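Local coordinates for protein GH26A (Muricauda sp. MAR_2010_75, PDB 6Q75) that belongs to glycoside hydrolase family 26 and probably cleaves beta-linked polysaccharides such as mannans with retention of configuration, at residues 179-184 with 228-233; 217-222 with 248-253. All coordinates share one frame; numbering follows the deposited sequence.

Interaction 1 (179-184 with 228-233)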
loop_
_atom_site.group_PDB
_atom_site.type_symbol
_atom_site.label_atom_id
_atom_site.label_comp_id
_atom_site.label_asym_id
_atom_site.label_seq_id
_atom_site.Cartn_x
_atom_site.Cartn_y
_atom_site.Cartn_z
ATOM N N ASN A 179 -9.679 4.979 -7.022
ATOM C CA ASN A 179 -10.614 6.043 -7.365
ATOM C C ASN A 179 -10.115 6.873 -8.536
ATOM O O ASN A 179 -10.862 7.717 -9.043
ATOM C CB ASN A 179 -10.902 6.940 -6.143
ATOM C CG ASN A 179 -9.643 7.551 -5.539
ATOM O OD1 ASN A 179 -8.581 6.939 -5.539
ATOM N ND2 ASN A 179 -9.763 8.786 -5.024
ATOM N N GLY A 180 -8.890 6.618 -8.998
ATOM C CA GLY A 180 -8.378 7.323 -10.155
ATOM C C GLY A 180 -8.830 6.678 -11.446
ATOM O O GLY A 180 -9.296 5.528 -11.478
ATOM N N VAL A 181 -8.672 7.429 -12.546
ATOM C CA VAL A 181 -9.066 6.931 -13.858
ATOM C C VAL A 181 -7.918 6.264 -14.612
ATOM O O VAL A 181 -8.143 5.720 -15.704
ATOM C CB VAL A 181 -9.667 8.049 -14.740
ATOM C CG1 VAL A 181 -10.889 8.661 -14.051
ATOM C CG2 VAL A 181 -8.605 9.154 -15.043
ATOM N N TRP A 182 -6.716 6.216 -14.047
ATOM C CA TRP A 182 -5.561 5.843 -14.855
ATOM C C TRP A 182 -5.264 4.346 -14.890
ATOM O O TRP A 182 -4.811 3.850 -15.929
ATOM C CB TRP A 182 -4.314 6.588 -14.373
ATOM C CG TRP A 182 -4.152 6.744 -12.884
ATOM C CD1 TRP A 182 -3.438 5.927 -12.047
ATOM C CD2 TRP A 182 -4.679 7.800 -12.067
ATOM N NE1 TRP A 182 -3.481 6.421 -10.755
ATOM C CE2 TRP A 182 -4.243 7.561 -10.742
ATOM C CE3 TRP A 182 -5.492 8.909 -12.320
ATOM C CZ2 TRP A 182 -4.591 8.397 -9.671
ATOM C CZ3 TRP A 182 -5.825 9.760 -11.261
ATOM C CH2 TRP A 182 -5.383 9.490 -9.949
ATOM N N PHE A 183 -5.502 3.615 -13.809
ATOM C CA PHE A 183 -5.248 2.175 -13.814
ATOM C C PHE A 183 -6.455 1.417 -14.353
ATOM O O PHE A 183 -7.592 1.880 -14.269
ATOM C CB PHE A 183 -4.932 1.690 -12.393
ATOM C CG PHE A 183 -3.605 2.167 -11.850
ATOM C CD1 PHE A 183 -2.446 2.066 -12.604
ATOM C CD2 PHE A 183 -3.520 2.710 -10.570
ATOM C CE1 PHE A 183 -1.225 2.486 -12.086
ATOM C CE2 PHE A 183 -2.315 3.154 -10.065
ATOM C CZ PHE A 183 -1.163 3.034 -10.809
ATOM N N TRP A 184 -6.209 0.197 -14.870
ATOM C CA TRP A 184 -7.324 -0.553 -15.438
ATOM C C TRP A 184 -8.375 -0.897 -14.388
ATOM O O TRP A 184 -9.548 -1.069 -14.725
ATOM C CB TRP A 184 -6.832 -1.829 -16.139
ATOM C CG TRP A 184 -6.179 -2.869 -15.267
ATOM C CD1 TRP A 184 -4.843 -3.079 -15.108
ATOM C CD2 TRP A 184 -6.842 -3.895 -14.507
ATOM N NE1 TRP A 184 -4.629 -4.154 -14.261
ATOM C CE2 TRP A 184 -5.841 -4.672 -13.888
ATOM C CE3 TRP A 184 -8.183 -4.211 -14.276
ATOM C CZ2 TRP A 184 -6.140 -5.749 -13.033
ATOM C CZ3 TRP A 184 -8.479 -5.288 -13.436
ATOM C CH2 TRP A 184 -7.456 -6.038 -12.824
ATOM N N GLY A 228 -9.087 14.372 -17.898
ATOM C CA GLY A 228 -8.215 13.261 -18.230
ATOM C C GLY A 228 -7.451 12.660 -17.074
ATOM O O GLY A 228 -6.665 11.724 -17.289
ATOM N N ASP A 229 -7.671 13.145 -15.844
ATOM C CA ASP A 229 -6.821 12.775 -14.725
ATOM C C ASP A 229 -7.598 12.823 -13.411
ATOM O O ASP A 229 -7.024 13.156 -12.369
ATOM C CB ASP A 229 -5.594 13.721 -14.689
ATOM C CG ASP A 229 -4.431 13.190 -13.858
ATOM O OD1 ASP A 229 -4.344 11.972 -13.613
ATOM O OD2 ASP A 229 -3.561 14.019 -13.481
ATOM N N GLN A 230 -8.890 12.463 -13.436
ATOM C CA GLN A 230 -9.734 12.576 -12.253
ATOM C C GLN A 230 -9.493 11.445 -11.255
ATOM O O GLN A 230 -9.112 10.313 -11.603
ATOM C CB GLN A 230 -11.222 12.587 -12.641
ATOM C CG GLN A 230 -11.614 13.668 -13.652
ATOM C CD GLN A 230 -11.542 13.188 -15.111
ATOM O OE1 GLN A 230 -10.844 12.218 -15.445
ATOM N NE2 GLN A 230 -12.270 13.868 -15.977
ATOM N N ALA A 231 -9.757 11.765 -9.997
ATOM C CA ALA A 231 -9.863 10.769 -8.941
ATOM C C ALA A 231 -11.092 11.116 -8.119
ATOM O O ALA A 231 -11.231 12.244 -7.620
ATOM C CB ALA A 231 -8.602 10.703 -8.073
ATOM N N TYR A 232 -11.986 10.139 -7.981
ATOM C CA TYR A 232 -13.323 10.412 -7.491
ATOM C C TYR A 232 -13.395 10.198 -5.980
ATOM O O TYR A 232 -12.398 9.903 -5.316
ATOM C CB TYR A 232 -14.321 9.563 -8.291
ATOM C CG TYR A 232 -14.359 10.048 -9.736
ATOM C CD1 TYR A 232 -14.898 11.290 -10.042
ATOM C CD2 TYR A 232 -13.810 9.301 -10.766
ATOM C CE1 TYR A 232 -14.917 11.766 -11.349
ATOM C CE2 TYR A 232 -13.829 9.764 -12.075
ATOM C CZ TYR A 232 -14.388 10.999 -12.356
ATOM O OH TYR A 232 -14.414 11.483 -13.648
ATOM N N ASP A 233 -14.594 10.380 -5.430
ATOM C CA ASP A 233 -14.791 10.349 -3.987
ATOM C C ASP A 233 -14.379 9.009 -3.387
ATOM O O ASP A 233 -14.672 7.942 -3.933
ATOM C CB ASP A 233 -16.257 10.609 -3.646
ATOM C CG ASP A 233 -16.672 12.062 -3.855
ATOM O OD1 ASP A 233 -15.817 12.967 -3.756
ATOM O OD2 ASP A 233 -17.877 12.293 -4.087
#
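The backbones of 179-184 and 228-233 run roughly antiparallel, their touching parts 165° apart in direction, and meet in a single bridge where G180 faces A231 with the two CA atoms 3.9 Å apart. Y232 N donates to N179 O at 2.9 Å, rising toward it from above the carbonyl plane, and on the other side of G180 a weak bond joins V181 N to Q230 O. N179 strengthens this join with its side chain. A chi1 of 57° sets CG between its own backbone N and carbonyl carbon, and from there N179 ND2 reaches Y232 O at 2.9 Å in an almost straight bond that lies in both the amide plane and the carbonyl plane. The same ND2 also donates to N221 O, so this buried amide ties its loop both to the neighbouring loop and to the end of strand 214-221; an alanine here would probably leave both carbonyl oxygens without this donor and weaken the hold on both. G180 suits its place because the W182 ring folds back over its CA, 3.6 Å from the ring plane, and a CB would clash with CZ2. The benzo ring of that indole meets the other loop: W182 CZ3 lies 3.4 Å from Q230 O, and W182 CH2 3.9 Å from A231 CB. W182 NE1 bonds E177, while D229 OD1, near CE3 and CZ3 of W182, forms a salt bridge with R224. Branched V181 sets CG1 against Y232 CE2 at 3.7 Å. Such packing of the loops that follow two adjacent strands is characteristic of the C-terminal mouth of a (beta/alpha)8 barrel, where clan GH-A hydrolases keep their active site.

Interaction 2 (217-222 with 248-253)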
loop_
_atom_site.group_PDB
_atom_site.type_symbol
_atom_site.label_atom_id
_atom_site.label_comp_id
_atom_site.label_asym_id
_atom_site.label_seq_id
_atom_site.Cartn_x
_atom_site.Cartn_y
_atom_site.Cartn_z
ATOM N N VAL A 217 -4.757 -2.897 3.573
ATOM C CA VAL A 217 -4.677 -1.443 3.464
ATOM C C VAL A 217 -5.394 -1.060 2.185
ATOM O O VAL A 217 -4.929 -1.384 1.082
ATOM C CB VAL A 217 -3.236 -0.928 3.451
ATOM C CG1 VAL A 217 -3.245 0.642 3.412
ATOM C CG2 VAL A 217 -2.461 -1.444 4.676
ATOM N N TRP A 218 -6.513 -0.348 2.336
ATOM C CA TRP A 218 -7.272 0.189 1.216
ATOM C C TRP A 218 -6.680 1.558 0.913
ATOM O O TRP A 218 -6.830 2.474 1.715
ATOM C CB TRP A 218 -8.749 0.276 1.600
ATOM C CG TRP A 218 -9.693 0.832 0.550
ATOM C CD1 TRP A 218 -10.369 0.129 -0.428
ATOM C CD2 TRP A 218 -10.118 2.187 0.433
ATOM N NE1 TRP A 218 -11.177 0.980 -1.149
ATOM C CE2 TRP A 218 -11.035 2.250 -0.645
ATOM C CE3 TRP A 218 -9.804 3.368 1.129
ATOM C CZ2 TRP A 218 -11.633 3.439 -1.044
ATOM C CZ3 TRP A 218 -10.407 4.553 0.722
ATOM C CH2 TRP A 218 -11.310 4.579 -0.341
ATOM N N ASN A 219 -5.977 1.682 -0.226
ATOM C CA ASN A 219 -5.089 2.820 -0.503
ATOM C C ASN A 219 -5.633 3.550 -1.732
ATOM O O ASN A 219 -5.428 3.100 -2.864
ATOM C CB ASN A 219 -3.655 2.318 -0.742
ATOM C CG ASN A 219 -2.584 3.427 -0.686
ATOM O OD1 ASN A 219 -1.417 3.133 -0.428
ATOM N ND2 ASN A 219 -2.972 4.688 -0.933
ATOM N N ALA A 220 -6.292 4.687 -1.514
ATOM C CA ALA A 220 -6.866 5.480 -2.587
ATOM C C ALA A 220 -5.902 6.586 -3.012
ATOM O O ALA A 220 -4.758 6.664 -2.559
ATOM C CB ALA A 220 -8.211 6.058 -2.141
ATOM N N ASN A 221 -6.368 7.439 -3.921
ATOM C CA ASN A 221 -5.670 8.665 -4.310
ATOM C C ASN A 221 -6.416 9.879 -3.778
ATOM O O ASN A 221 -7.637 9.878 -3.685
ATOM C CB ASN A 221 -5.581 8.775 -5.839
ATOM C CG ASN A 221 -4.392 9.625 -6.298
ATOM O OD1 ASN A 221 -3.298 9.102 -6.471
ATOM N ND2 ASN A 221 -4.608 10.926 -6.477
ATOM N N GLY A 222 -5.687 10.952 -3.441
ATOM C CA GLY A 222 -6.373 12.196 -3.183
ATOM C C GLY A 222 -7.303 12.574 -4.330
ATOM O O GLY A 222 -6.917 12.515 -5.505
ATOM N N ALA A 248 -5.771 4.416 3.460
ATOM C CA ALA A 248 -4.601 5.196 3.115
ATOM C C ALA A 248 -4.897 5.993 1.862
ATOM O O ALA A 248 -5.818 5.689 1.100
ATOM C CB ALA A 248 -3.371 4.312 2.879
ATOM N N THR A 249 -4.092 7.021 1.653
ATOM C CA THR A 249 -4.211 7.796 0.426
ATOM C C THR A 249 -2.828 8.246 -0.019
ATOM O O THR A 249 -1.875 8.271 0.766
ATOM C CB THR A 249 -5.165 8.985 0.597
ATOM O OG1 THR A 249 -5.521 9.483 -0.703
ATOM C CG2 THR A 249 -4.518 10.072 1.402
ATOM N N ASP A 250 -2.728 8.576 -1.306
ATOM C CA ASP A 250 -1.489 8.996 -1.946
ATOM C C ASP A 250 -1.569 10.493 -2.188
ATOM O O ASP A 250 -2.543 10.971 -2.784
ATOM C CB ASP A 250 -1.262 8.251 -3.277
ATOM C CG ASP A 250 -1.025 6.750 -3.065
ATOM O OD1 ASP A 250 -0.902 6.320 -1.904
ATOM O OD2 ASP A 250 -0.946 6.006 -4.042
ATOM N N VAL A 251 -0.558 11.221 -1.710
ATOM C CA VAL A 251 -0.540 12.685 -1.736
ATOM C C VAL A 251 0.787 13.126 -2.341
ATOM O O VAL A 251 1.847 12.970 -1.717
ATOM C CB VAL A 251 -0.726 13.306 -0.344
ATOM C CG1 VAL A 251 -0.550 14.848 -0.446
ATOM C CG2 VAL A 251 -2.105 12.952 0.220
ATOM N N TYR A 252 0.745 13.649 -3.562
ATOM C CA TYR A 252 1.920 14.206 -4.192
ATOM C C TYR A 252 1.806 15.730 -4.198
ATOM O O TYR A 252 0.767 16.296 -3.855
ATOM C CB TYR A 252 2.084 13.660 -5.620
ATOM C CG TYR A 252 2.567 12.233 -5.581
ATOM C CD1 TYR A 252 3.933 11.962 -5.512
ATOM C CD2 TYR A 252 1.671 11.167 -5.566
ATOM C CE1 TYR A 252 4.401 10.672 -5.426
ATOM C CE2 TYR A 252 2.140 9.849 -5.484
ATOM C CZ TYR A 252 3.508 9.622 -5.416
ATOM O OH TYR A 252 4.021 8.340 -5.357
ATOM N N HIS A 253 2.908 16.369 -4.555
ATOM C CA HIS A 253 3.003 17.828 -4.706
ATOM C C HIS A 253 2.702 18.571 -3.410
ATOM O O HIS A 253 2.349 19.753 -3.449
ATOM C CB HIS A 253 2.063 18.332 -5.801
ATOM C CG HIS A 253 2.113 17.526 -7.058
ATOM N ND1 HIS A 253 3.248 17.427 -7.835
ATOM C CD2 HIS A 253 1.163 16.794 -7.681
ATOM C CE1 HIS A 253 2.997 16.657 -8.879
ATOM N NE2 HIS A 253 1.737 16.268 -8.815
#
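Adjacent parallel strands of a (beta/alpha)8 barrel, the fold of family 26 hydrolases, meet here in the register N219-A248, A220-T249 and N221-D250. The short strand segments cross at -32° with axes 4.3 Å apart, a twist that suits the curl of the barrel wall. Backbone bonds run from A248 N to W218 O and from A220 N to A248 O, both 2.8 Å; farther on, D250 N bonds weakly to A220 O. N219, N221, A248 and D250 share one face, and the small methyl of A248 fits between V217 and N219: A248 CB is 3.7 Å from V217 CG1 and 3.8 Å from N219 CG. A220 and T249 point to the other face, where T249 OG1 is hydrogen-bonded to Y234. N219 and D250 make the polar link across the strands. With N219 CG anti to the backbone N (chi1 -165°), N219 ND2 reaches D250 OD1 at 2.8 Å, coming from above the carboxylate plane rather than within it, while N219 OD1 accepts a bond from R173. An asparagine fits because its amide serves both partners. D250 OD2 lies close to the carboxylates of E177 and E277, an acidic cluster consistent with a substrate pocket. Where the first strand ends, G222 N donates to D250 O at 3.2 Å in a nearly straight line, and N221 ND2 donates to G222 O at 3.0 Å, nearly in its own amide plane.

In the fold
From the N terminus, the chain leaves strand 170-173 and first meets 179-184 in the following loop. It then passes through helix 194-208 to 217-222 on strand 214-221, turns through the loop holding 228-233, where interaction 1 closes, and enters strand 246-251, where 248-253 closes interaction 2. The segments alternate, so the two loops cross rather than nest. Interaction 1 spans a helix and a strand; interaction 2 bridges almost entirely non-regular chain. Their centres are 12 Å apart: one joins loops at the barrel mouth, the other joins strands of the barrel wall. They touch directly, with W182 packed on N221, A231 on G222, and N179 against A220.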